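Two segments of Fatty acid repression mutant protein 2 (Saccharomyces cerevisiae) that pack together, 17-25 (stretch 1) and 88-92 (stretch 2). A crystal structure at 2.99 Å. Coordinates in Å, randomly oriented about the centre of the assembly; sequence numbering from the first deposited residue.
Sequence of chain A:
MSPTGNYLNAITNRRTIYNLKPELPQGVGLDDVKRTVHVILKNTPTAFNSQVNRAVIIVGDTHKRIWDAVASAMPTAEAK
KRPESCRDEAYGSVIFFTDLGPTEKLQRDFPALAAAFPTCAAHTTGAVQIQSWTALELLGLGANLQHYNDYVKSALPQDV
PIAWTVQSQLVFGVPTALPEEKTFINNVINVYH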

# COMPACT_ATOMS: atom_id res chain seq x y z
N ILE A 17 13.72 5.23 -10.69
CA ILE A 17 15.06 5.61 -11.11
C ILE A 17 15.80 4.42 -11.70
O ILE A 17 15.99 3.40 -11.04
N TYR A 18 16.21 4.55 -12.95
CA TYR A 18 16.95 3.50 -13.63
C TYR A 18 18.43 3.85 -13.69
O TYR A 18 19.27 2.97 -13.84
N ASN A 19 18.73 5.14 -13.58
CA ASN A 19 20.11 5.59 -13.46
C ASN A 19 20.69 5.12 -12.14
O ASN A 19 20.50 5.75 -11.10
N LEU A 20 21.38 3.99 -12.18
CA LEU A 20 21.86 3.37 -10.95
C LEU A 20 23.33 2.97 -11.01
O LEU A 20 23.78 2.34 -11.97
N LYS A 21 24.06 3.33 -9.97
CA LYS A 21 25.41 2.83 -9.76
C LYS A 21 25.38 2.12 -8.42
O LYS A 21 24.62 2.50 -7.54
N PRO A 22 26.20 1.08 -8.26
CA PRO A 22 26.29 0.39 -6.97
C PRO A 22 26.85 1.33 -5.90
O PRO A 22 28.00 1.20 -5.50
N GLU A 23 26.02 2.26 -5.45
CA GLU A 23 26.44 3.28 -4.50
C GLU A 23 26.06 2.92 -3.08
O GLU A 23 25.01 2.33 -2.83
N LEU A 24 26.92 3.30 -2.14
CA LEU A 24 26.77 2.94 -0.74
C LEU A 24 25.43 3.36 -0.10
O LEU A 24 24.75 2.52 0.50
N PRO A 25 25.03 4.65 -0.22
CA PRO A 25 25.69 5.82 -0.79
C PRO A 25 26.49 6.62 0.25
O PRO A 25 26.80 6.12 1.32
N ASP A 88 24.05 -5.32 -12.72
CA ASP A 88 25.31 -4.70 -13.11
C ASP A 88 25.30 -3.20 -12.85
O ASP A 88 26.26 -2.50 -13.19
N GLU A 89 24.23 -2.71 -12.23
CA GLU A 89 24.10 -1.28 -11.98
C GLU A 89 23.59 -0.97 -10.58
O GLU A 89 23.67 0.16 -10.12
N ALA A 90 23.07 -1.99 -9.90
CA ALA A 90 22.47 -1.79 -8.59
C ALA A 90 23.34 -2.32 -7.46
O ALA A 90 24.08 -3.28 -7.63
N TYR A 91 23.23 -1.68 -6.31
CA TYR A 91 23.96 -2.12 -5.13
C TYR A 91 23.32 -3.38 -4.58
O TYR A 91 23.99 -4.26 -4.06
N GLY A 92 22.00 -3.46 -4.71
CA GLY A 92 21.25 -4.61 -4.25
C GLY A 92 19.78 -4.45 -4.55
O GLY A 92 19.39 -3.62 -5.36

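The most unusual feature of this contact is that two segments without regular helix or strand run close together without a single hydrogen bond between them, although the carbonyl oxygen of Glu-89 sits almost against the backbone of stretch 1. Glu-89 O lies 2.9 Å from Leu-20 O, a meeting of two acceptors that cannot share a proton. Glu-89 O is 3.1 Å from Lys-21 C and 3.2 Å from Lys-21 N, but the angle at that amide is too poor for a hydrogen bond; Pro-22 N, 3.3 Å from Glu-89 O, carries no hydrogen to give. At 2.99 Å resolution, so short an oxygen-oxygen distance deserves caution.

With no polar tie, packing rests on van der Waals contact, and 411 Å² is buried over both sides. Leu-20 is the residue of stretch 1 whose CA-to-CB bond points toward stretch 2. Its chi1 of -119° lies between wells, while chi2 is p (55°), and this places CD2 3.8 Å from Ala-90 CB. The CA-to-CB bond of Ala-90 points away overall, yet its methyl still makes this contact; both residues are buried. Nearer the backbone, Leu-20 CB and Glu-89 CB are 4.3 Å apart.

Tyr-91 provides the largest covered area, 95 Å². Its CA-to-CB bond points sideways, and chi1 t (-165°) with chi2 82° lays the ring along Pro-22, Glu-23 and Leu-24. Pro-22 O approaches the ring edge, near its plane, 3.6 Å from Tyr-91 CD1, and Glu-23 O comes within 3.5 Å of the same CD1 from an oblique direction. The proline ring, with C-gamma exo pucker, adds an apolar contact of 4.2 Å between Pro-22 CB and Tyr-91 CD1. The CA-to-CB bond of Leu-24 points away from stretch 2, but with chi1 t (-167°) and chi2 p (75°) its end comes nearer: Leu-24 CD1 is 3.7 Å from Tyr-91 OH and 4.3 Å from Tyr-91 CZ.

The charged side chains add no salt bridge across the contact. Glu-89, chi1 m (-63°) and chi2 t (-174°), brings OE1 to 3.7 Å from Tyr-18 O, again acceptor facing acceptor. The CA-to-CB bond of Glu-23 points away (chi1 p, 51°), and it is the backbone oxygen that comes closest to Tyr-91. The CA-to-CB bond of Lys-21 also points away; its NZ donates a 2.6 Å hydrogen bond to Asn-19 OD1 within stretch 1. The backbone there is further joined by a weak hydrogen bond from Glu-23 N to Lys-21 O, at 2.5 Å.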

# COMPACT_ATOMS: atom_id res chain seq x y z
CB ILE A 17 15.88 6.13 -9.92
CG1 ILE A 17 15.31 7.46 -9.42
CG2 ILE A 17 17.33 6.29 -10.30
CD1 ILE A 17 15.49 8.58 -10.40
CB TYR A 18 16.39 3.26 -15.03
CG TYR A 18 14.95 2.80 -15.02
CD1 TYR A 18 14.62 1.52 -14.61
CD2 TYR A 18 13.93 3.64 -15.44
CE1 TYR A 18 13.31 1.09 -14.60
CE2 TYR A 18 12.62 3.22 -15.44
CZ TYR A 18 12.31 1.94 -15.02
OH TYR A 18 11.01 1.51 -15.01
CB ASN A 19 20.19 7.12 -13.55
CG ASN A 19 21.56 7.65 -13.14
OD1 ASN A 19 22.59 7.13 -13.56
ND2 ASN A 19 21.56 8.66 -12.28
CB LEU A 20 21.01 2.14 -10.62
CG LEU A 20 20.24 2.17 -9.30
CD1 LEU A 20 19.35 3.39 -9.22
CD2 LEU A 20 19.42 0.90 -9.14
CB LYS A 21 26.42 3.97 -9.75
CG LYS A 21 26.46 4.80 -11.03
CD LYS A 21 25.55 6.01 -10.92
CE LYS A 21 25.59 6.85 -12.19
NZ LYS A 21 24.63 7.99 -12.14
CB PRO A 22 27.28 -0.74 -7.25
CG PRO A 22 27.13 -1.01 -8.71
CD PRO A 22 26.88 0.32 -9.33
CB GLU A 23 25.89 4.65 -4.89
CG GLU A 23 24.40 4.68 -5.13
CD GLU A 23 23.97 5.86 -5.97
OE1 GLU A 23 24.34 7.00 -5.63
OE2 GLU A 23 23.27 5.65 -6.99
CB LEU A 24 27.97 3.44 0.08
CG LEU A 24 28.13 2.90 1.50
CD1 LEU A 24 28.65 1.47 1.47
CD2 LEU A 24 29.05 3.80 2.30
CB PRO A 25 24.52 6.65 -1.31
CG PRO A 25 23.44 6.36 -0.36
CD PRO A 25 23.62 4.94 0.10
CB ASP A 88 25.60 -4.96 -14.59
CG ASP A 88 25.74 -6.43 -14.90
OD1 ASP A 88 26.32 -7.16 -14.07
OD2 ASP A 88 25.29 -6.86 -15.98
CB GLU A 89 23.19 -0.64 -13.03
CG GLU A 89 23.73 -0.73 -14.45
CD GLU A 89 22.88 0.02 -15.45
OE1 GLU A 89 22.21 0.99 -15.04
OE2 GLU A 89 22.90 -0.34 -16.64
CB ALA A 90 21.10 -2.43 -8.55
CB TYR A 91 23.98 -1.02 -4.07
CG TYR A 91 25.00 -1.23 -2.97
CD1 TYR A 91 26.33 -0.88 -3.15
CD2 TYR A 91 24.62 -1.78 -1.74
CE1 TYR A 91 27.26 -1.07 -2.14
CE2 TYR A 91 25.55 -1.97 -0.73
CZ TYR A 91 26.87 -1.62 -0.94
OH TYR A 91 27.80 -1.81 0.06